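Local coordinates for N-acetylmuramoyl-L-alanine amidase (Mycobacteroides abscessus, PDB 7AGL), which probably cleaves, as a zinc-dependent amidase, the amide bond between N-acetylmuramic acid and L-alanine in peptidoglycan, at residues A[101-106]-A[205-210]. Sequence-based numbering, arbitrary orientation.
Sequences AVVSIH and QAVVQG. With ZN (zinc ion), chain B.
V207, on helix 197-215, faces V103 and I105 of strand 101-108, an inner strand of the mixed beta-sheet in this alpha/beta amidase fold. Each branch has its own partner: CG1 of V207 lies 4.2 Å from CG1 of V103, while CG2 of V207 lies 4.2 Å from CD1 of I105. A chi1 near 180° (175° in V103, 171° in V207) sets CG1 of each valine anti to its backbone N, and these are the branches that meet, the side chains running alongside each other in opposite senses. All three residues are buried, yet their direct contact is modest, 89 Å² in all, and shared with neighbouring helices: I62 of helix 51-68 and L145 of helix 132-147 also touch V207, as V59 touches I105 and F137 V103. On the solvent side of the helix Q209 is exposed, and NE2 of the partly exposed Q205 is hydrogen-bonded to OG of S201. Strand alternation turns S104 and H106 to the other face, where, near the C-terminal end of the strand, ND1 of H106 lies 2.2 Å from a zinc ion that H16, E51 and two waters also bind. S104 OG, hydrogen-bonded to D13, sits in plane at the edge of the H106 imidazole.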
loop_
_atom_site.group_PDB
_atom_site.type_symbol
_atom_site.label_atom_id
_atom_site.label_comp_id
_atom_site.label_asym_id
_atom_site.label_seq_id
_atom_site.Cartn_x
_atom_site.Cartn_y
_atom_site.Cartn_z
ATOM N N ALA A 101 -1.465 6.018 11.642
ATOM C CA ALA A 101 -1.091 4.903 10.771
ATOM C C ALA A 101 -1.269 5.320 9.314
ATOM O O ALA A 101 -2.159 6.111 8.988
ATOM C CB ALA A 101 -1.916 3.641 11.062
ATOM N N VAL A 102 -0.401 4.781 8.445
ATOM C CA VAL A 102 -0.405 5.029 7.005
ATOM C C VAL A 102 -0.378 3.689 6.295
ATOM O O VAL A 102 0.446 2.837 6.632
ATOM C CB VAL A 102 0.814 5.860 6.562
ATOM C CG1 VAL A 102 0.758 6.086 5.032
ATOM C CG2 VAL A 102 0.867 7.166 7.334
ATOM N N VAL A 103 -1.246 3.506 5.297
ATOM C CA VAL A 103 -1.259 2.268 4.518
ATOM C C VAL A 103 -1.176 2.604 3.045
ATOM O O VAL A 103 -2.045 3.310 2.515
ATOM C CB VAL A 103 -2.503 1.416 4.788
ATOM C CG1 VAL A 103 -2.494 0.213 3.849
ATOM C CG2 VAL A 103 -2.529 0.981 6.253
ATOM N N SER A 104 -0.149 2.082 2.380
ATOM C CA SER A 104 0.002 2.208 0.939
ATOM C C SER A 104 -0.484 0.910 0.305
ATOM O O SER A 104 -0.160 -0.179 0.792
ATOM C CB SER A 104 1.471 2.488 0.589
ATOM O OG SER A 104 1.691 2.585 -0.810
ATOM N N ILE A 105 -1.272 1.027 -0.761
ATOM C CA ILE A 105 -1.922 -0.114 -1.411
ATOM C C ILE A 105 -1.359 -0.266 -2.821
ATOM O O ILE A 105 -1.395 0.676 -3.628
ATOM C CB ILE A 105 -3.451 0.037 -1.443
ATOM C CG1 ILE A 105 -4.025 0.012 -0.020
ATOM C CG2 ILE A 105 -4.083 -1.056 -2.330
ATOM C CD1 ILE A 105 -3.772 -1.290 0.746
ATOM N N HIS A 106 -0.850 -1.464 -3.113
ATOM C CA HIS A 106 -0.237 -1.795 -4.390
ATOM C C HIS A 106 -0.711 -3.183 -4.822
ATOM O O HIS A 106 -1.334 -3.922 -4.052
ATOM C CB HIS A 106 1.303 -1.758 -4.281
ATOM C CG HIS A 106 1.884 -0.372 -4.267
ATOM N ND1 HIS A 106 2.592 0.143 -5.328
ATOM C CD2 HIS A 106 1.868 0.605 -3.328
ATOM C CE1 HIS A 106 2.980 1.376 -5.058
ATOM N NE2 HIS A 106 2.566 1.675 -3.841
ATOM N N GLN A 205 -11.897 -4.849 3.329
ATOM C CA GLN A 205 -12.320 -5.231 4.678
ATOM C C GLN A 205 -11.158 -5.814 5.461
ATOM O O GLN A 205 -11.004 -5.542 6.661
ATOM C CB GLN A 205 -13.455 -6.247 4.607
ATOM C CG GLN A 205 -14.740 -5.685 4.075
ATOM C CD GLN A 205 -15.797 -6.752 3.977
ATOM O OE1 GLN A 205 -16.075 -7.456 4.958
ATOM N NE2 GLN A 205 -16.381 -6.902 2.789
ATOM N N ALA A 206 -10.328 -6.617 4.792
ATOM C CA ALA A 206 -9.206 -7.260 5.466
ATOM C C ALA A 206 -8.166 -6.231 5.887
ATOM O O ALA A 206 -7.650 -6.290 7.007
ATOM C CB ALA A 206 -8.582 -8.313 4.551
ATOM N N VAL A 207 -7.851 -5.280 4.999
ATOM C CA VAL A 207 -6.942 -4.196 5.360
ATOM C C VAL A 207 -7.496 -3.411 6.540
ATOM O O VAL A 207 -6.762 -3.080 7.484
ATOM C CB VAL A 207 -6.690 -3.297 4.139
ATOM C CG1 VAL A 207 -5.926 -2.021 4.536
ATOM C CG2 VAL A 207 -5.921 -4.094 3.075
ATOM N N VAL A 208 -8.797 -3.096 6.510
ATOM C CA VAL A 208 -9.404 -2.370 7.622
ATOM C C VAL A 208 -9.257 -3.155 8.923
ATOM O O VAL A 208 -8.942 -2.581 9.969
ATOM C CB VAL A 208 -10.877 -2.039 7.310
ATOM C CG1 VAL A 208 -11.604 -1.580 8.567
ATOM C CG2 VAL A 208 -10.941 -0.950 6.239
ATOM N N GLN A 209 -9.476 -4.474 8.884
ATOM C CA GLN A 209 -9.275 -5.282 10.088
ATOM C C GLN A 209 -7.846 -5.156 10.609
ATOM O O GLN A 209 -7.623 -5.066 11.822
ATOM C CB GLN A 209 -9.627 -6.748 9.810
ATOM C CG GLN A 209 -11.121 -6.981 9.782
ATOM C CD GLN A 209 -11.517 -8.328 9.202
ATOM O OE1 GLN A 209 -10.691 -9.068 8.670
ATOM N NE2 GLN A 209 -12.799 -8.644 9.300
ATOM N N GLY A 210 -6.867 -5.103 9.705
ATOM C CA GLY A 210 -5.488 -4.906 10.134
ATOM C C GLY A 210 -5.256 -3.542 10.754
ATOM O O GLY A 210 -4.548 -3.419 11.758
HETATM ZN ZN ZN B . 2.883 -0.758 -7.295
HETATM O O HOH W 1 5.110 -0.488 -7.324
HETATM O O HOH W 2 3.416 -2.854 -7.094
#